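Local coordinates for phosphoenolpyruvate-protein phosphotransferase (PDB 3TRC) that probably transfers phosphate from phosphoenolpyruvate to a histidine of a partner protein, this chain being its GAF domain, at residues E85-L97 / E136-V149. Numbering follows the deposited sequence.
Sequences EREEPINLADAPL and ESHHFAEEEEAFCV. With NA (sodium ion), chain C.
N91 reaches across from the edge strand 90-92 and turns the edge of its carboxamide to the backbone N-H and C=O of F140. Its CG lies anti to the backbone N (chi1 -170°), which projects the amide across the gap. There OD1 accepts the N-H of F140 on a lone pair, in the carbonyl plane, at 2.8 Å, while ND2 gives one hydrogen to F140 O, also at 2.8 Å. Asparagine suits the place because one flat group can both accept from and donate to a single residue's backbone. The second hydrogen of ND2 goes almost straight to E145 OE1 (3.0 Å), met on the carboxylate's anti side with the two planes 60° apart. These three bonds fix the amide's rotation. E145, extended beyond CG, also sets OE2 beside P89 CB (3.5 Å), and one helical turn on V149 CG2 touches P89 CG, an apolar pair at 4.0 Å. Beyond N91, the small A93 brings CB within 3.5 Å of H139 N, and S137 CA makes a CA-H...O contact with A93 O (3.1 Å); D94 OD1 is hydrogen-bonded to H113 ND1. The contact thus ties strand 90-92, paired with strand 114-122, to the loop leading into helix 142-164 and to its first turns, where V149 packs on R11 of the second subunit.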
# COMPACT_ATOMS: atom_id res chain seq x y z
N GLU A 85 -19.87 4.28 11.76
CA GLU A 85 -20.53 5.58 11.74
C GLU A 85 -19.55 6.73 11.97
O GLU A 85 -19.72 7.81 11.42
CB GLU A 85 -21.66 5.63 12.77
CG GLU A 85 -22.77 4.66 12.46
CD GLU A 85 -23.40 4.88 11.10
OE1 GLU A 85 -23.57 6.05 10.69
OE2 GLU A 85 -23.74 3.89 10.43
N ARG A 86 -18.54 6.49 12.79
CA ARG A 86 -17.52 7.51 13.00
C ARG A 86 -16.63 7.68 11.78
O ARG A 86 -16.07 8.76 11.55
CB ARG A 86 -16.67 7.17 14.22
CG ARG A 86 -17.37 7.37 15.54
CD ARG A 86 -16.36 7.36 16.67
NE ARG A 86 -16.99 7.33 17.98
CZ ARG A 86 -16.34 7.07 19.11
NH1 ARG A 86 -15.04 6.81 19.07
NH2 ARG A 86 -16.99 7.06 20.26
N GLU A 87 -16.50 6.61 11.00
CA GLU A 87 -15.54 6.57 9.90
C GLU A 87 -14.15 6.95 10.41
O GLU A 87 -13.38 7.61 9.72
CB GLU A 87 -15.99 7.48 8.75
CG GLU A 87 -17.28 6.99 8.09
CD GLU A 87 -17.66 7.76 6.85
OE1 GLU A 87 -17.00 8.77 6.53
OE2 GLU A 87 -18.63 7.34 6.18
N GLU A 88 -13.85 6.51 11.63
CA GLU A 88 -12.55 6.71 12.27
C GLU A 88 -12.20 5.43 13.01
O GLU A 88 -13.08 4.68 13.42
CB GLU A 88 -12.61 7.82 13.32
CG GLU A 88 -13.06 9.18 12.85
CD GLU A 88 -13.22 10.13 14.02
OE1 GLU A 88 -13.10 9.67 15.18
OE2 GLU A 88 -13.46 11.34 13.80
N PRO A 89 -10.89 5.19 13.21
CA PRO A 89 -10.53 4.01 14.01
C PRO A 89 -10.97 4.14 15.47
O PRO A 89 -11.00 5.24 16.03
CB PRO A 89 -9.00 3.98 13.92
CG PRO A 89 -8.68 4.74 12.67
CD PRO A 89 -9.72 5.82 12.59
N ILE A 90 -11.33 3.01 16.07
CA ILE A 90 -11.53 2.92 17.50
C ILE A 90 -10.50 1.93 18.04
O ILE A 90 -10.45 0.77 17.62
CB ILE A 90 -12.96 2.47 17.87
CG1 ILE A 90 -13.98 3.47 17.31
CG2 ILE A 90 -13.11 2.36 19.38
CD1 ILE A 90 -15.42 3.16 17.69
N ASN A 91 -9.66 2.41 18.95
CA ASN A 91 -8.52 1.66 19.48
C ASN A 91 -8.65 1.61 21.00
O ASN A 91 -8.50 2.64 21.67
CB ASN A 91 -7.24 2.39 19.07
CG ASN A 91 -5.98 1.61 19.34
OD1 ASN A 91 -5.96 0.69 20.15
ND2 ASN A 91 -4.90 1.99 18.67
N LEU A 92 -8.92 0.43 21.54
CA LEU A 92 -9.21 0.28 22.96
C LEU A 92 -8.38 -0.82 23.60
O LEU A 92 -8.02 -1.80 22.94
CB LEU A 92 -10.69 -0.03 23.16
CG LEU A 92 -11.68 0.92 22.49
CD1 LEU A 92 -13.09 0.34 22.48
CD2 LEU A 92 -11.65 2.28 23.17
N ALA A 93 -8.10 -0.68 24.89
CA ALA A 93 -7.40 -1.72 25.64
C ALA A 93 -8.35 -2.79 26.17
O ALA A 93 -7.96 -3.94 26.35
CB ALA A 93 -6.63 -1.10 26.79
N ASP A 94 -9.61 -2.42 26.41
CA ASP A 94 -10.58 -3.38 26.93
C ASP A 94 -11.98 -3.13 26.36
O ASP A 94 -12.82 -2.48 26.99
CB ASP A 94 -10.61 -3.30 28.46
CG ASP A 94 -11.01 -4.62 29.11
OD1 ASP A 94 -11.63 -5.47 28.44
OD2 ASP A 94 -10.71 -4.79 30.31
N ALA A 95 -12.21 -3.66 25.16
CA ALA A 95 -13.46 -3.43 24.43
C ALA A 95 -14.73 -3.74 25.22
O ALA A 95 -15.69 -2.97 25.16
CB ALA A 95 -13.46 -4.21 23.10
N PRO A 96 -14.76 -4.87 25.96
CA PRO A 96 -15.99 -5.20 26.69
C PRO A 96 -16.42 -4.13 27.69
O PRO A 96 -17.60 -4.11 28.07
CB PRO A 96 -15.62 -6.50 27.40
CG PRO A 96 -14.60 -7.13 26.51
CD PRO A 96 -13.77 -5.96 26.02
N LEU A 97 -15.51 -3.26 28.10
CA LEU A 97 -15.86 -2.20 29.04
C LEU A 97 -16.47 -0.98 28.36
O LEU A 97 -17.01 -0.10 29.02
CB LEU A 97 -14.65 -1.78 29.88
CG LEU A 97 -13.94 -2.91 30.64
CD1 LEU A 97 -12.84 -2.35 31.52
CD2 LEU A 97 -14.94 -3.72 31.46
N GLU A 136 -4.73 -9.83 25.32
CA GLU A 136 -4.17 -8.89 26.28
C GLU A 136 -5.06 -7.65 26.33
O GLU A 136 -5.63 -7.25 25.31
CB GLU A 136 -2.75 -8.47 25.88
CG GLU A 136 -1.72 -9.59 25.91
CD GLU A 136 -1.13 -9.79 27.29
OE1 GLU A 136 -1.24 -8.87 28.13
OE2 GLU A 136 -0.54 -10.87 27.53
N SER A 137 -5.18 -7.06 27.51
CA SER A 137 -5.92 -5.81 27.65
C SER A 137 -5.00 -4.63 27.32
O SER A 137 -4.72 -3.79 28.17
CB SER A 137 -6.51 -5.68 29.06
OG SER A 137 -7.50 -6.66 29.28
N HIS A 138 -4.53 -4.60 26.08
CA HIS A 138 -3.64 -3.56 25.60
C HIS A 138 -4.26 -2.95 24.37
O HIS A 138 -4.76 -3.67 23.50
CB HIS A 138 -2.30 -4.15 25.16
CG HIS A 138 -1.48 -4.70 26.28
ND1 HIS A 138 -0.25 -5.29 26.08
CD2 HIS A 138 -1.71 -4.75 27.61
CE1 HIS A 138 0.24 -5.68 27.24
NE2 HIS A 138 -0.63 -5.37 28.18
N HIS A 139 -4.21 -1.63 24.25
CA HIS A 139 -4.58 -1.04 22.98
C HIS A 139 -3.47 -1.32 21.96
O HIS A 139 -2.44 -1.91 22.29
CB HIS A 139 -4.86 0.46 23.11
CG HIS A 139 -3.63 1.28 23.37
ND1 HIS A 139 -3.14 1.52 24.63
CD2 HIS A 139 -2.81 1.93 22.52
CE1 HIS A 139 -2.07 2.28 24.55
NE2 HIS A 139 -1.84 2.55 23.28
N PHE A 140 -3.70 -0.92 20.72
CA PHE A 140 -2.72 -1.13 19.66
C PHE A 140 -1.83 0.10 19.50
O PHE A 140 -2.31 1.23 19.48
CB PHE A 140 -3.41 -1.52 18.35
CG PHE A 140 -4.02 -2.90 18.38
CD1 PHE A 140 -3.37 -3.96 17.78
CD2 PHE A 140 -5.22 -3.13 19.04
CE1 PHE A 140 -3.91 -5.24 17.83
CE2 PHE A 140 -5.77 -4.39 19.08
CZ PHE A 140 -5.12 -5.45 18.48
N ALA A 141 -0.53 -0.14 19.39
CA ALA A 141 0.43 0.96 19.36
C ALA A 141 0.32 1.75 18.06
O ALA A 141 -0.30 1.32 17.10
CB ALA A 141 1.84 0.43 19.55
N GLU A 142 0.93 2.93 18.06
CA GLU A 142 0.82 3.86 16.93
C GLU A 142 1.18 3.24 15.58
O GLU A 142 0.47 3.46 14.60
CB GLU A 142 1.68 5.09 17.19
CG GLU A 142 1.56 6.17 16.13
CD GLU A 142 2.40 7.39 16.45
OE1 GLU A 142 3.32 7.28 17.29
OE2 GLU A 142 2.14 8.46 15.87
N GLU A 143 2.28 2.50 15.53
CA GLU A 143 2.70 1.89 14.27
C GLU A 143 1.75 0.78 13.84
O GLU A 143 1.59 0.52 12.65
CB GLU A 143 4.14 1.37 14.34
CG GLU A 143 4.36 0.18 15.30
CD GLU A 143 4.65 0.60 16.73
OE1 GLU A 143 4.28 1.72 17.14
OE2 GLU A 143 5.25 -0.21 17.47
N GLU A 144 1.11 0.13 14.81
CA GLU A 144 0.15 -0.91 14.51
C GLU A 144 -1.07 -0.30 13.85
O GLU A 144 -1.58 -0.81 12.86
CB GLU A 144 -0.27 -1.65 15.77
CG GLU A 144 0.87 -2.36 16.49
CD GLU A 144 0.34 -3.25 17.60
OE1 GLU A 144 -0.04 -4.40 17.28
OE2 GLU A 144 0.30 -2.81 18.77
N GLU A 145 -1.56 0.79 14.42
CA GLU A 145 -2.73 1.45 13.86
C GLU A 145 -2.41 2.00 12.47
O GLU A 145 -3.19 1.81 11.54
CB GLU A 145 -3.25 2.55 14.79
CG GLU A 145 -4.52 3.20 14.27
CD GLU A 145 -5.11 4.22 15.22
OE1 GLU A 145 -4.93 4.08 16.45
OE2 GLU A 145 -5.78 5.16 14.74
N ALA A 146 -1.27 2.67 12.32
CA ALA A 146 -0.87 3.23 11.03
C ALA A 146 -0.76 2.14 9.96
O ALA A 146 -1.20 2.30 8.82
CB ALA A 146 0.44 3.99 11.16
N PHE A 147 -0.17 1.01 10.34
CA PHE A 147 -0.07 -0.14 9.47
C PHE A 147 -1.45 -0.62 9.02
O PHE A 147 -1.70 -0.80 7.83
CB PHE A 147 0.65 -1.27 10.19
CG PHE A 147 0.57 -2.59 9.49
CD1 PHE A 147 1.39 -2.87 8.42
CD2 PHE A 147 -0.33 -3.54 9.91
CE1 PHE A 147 1.31 -4.08 7.78
CE2 PHE A 147 -0.41 -4.75 9.27
CZ PHE A 147 0.41 -5.02 8.20
N CYS A 148 -2.34 -0.82 9.98
CA CYS A 148 -3.67 -1.33 9.69
C CYS A 148 -4.51 -0.34 8.86
O CYS A 148 -5.28 -0.75 7.99
CB CYS A 148 -4.39 -1.72 10.98
SG CYS A 148 -3.77 -3.19 11.81
N VAL A 149 -4.37 0.95 9.15
CA VAL A 149 -5.09 1.97 8.40
C VAL A 149 -4.61 2.02 6.96
O VAL A 149 -5.40 2.04 6.02
CB VAL A 149 -4.96 3.35 9.07
CG1 VAL A 149 -5.42 4.46 8.11
CG2 VAL A 149 -5.77 3.39 10.35
NA NA C . -22.47 1.48 11.33
O HOH W 1 -8.80 -7.08 31.41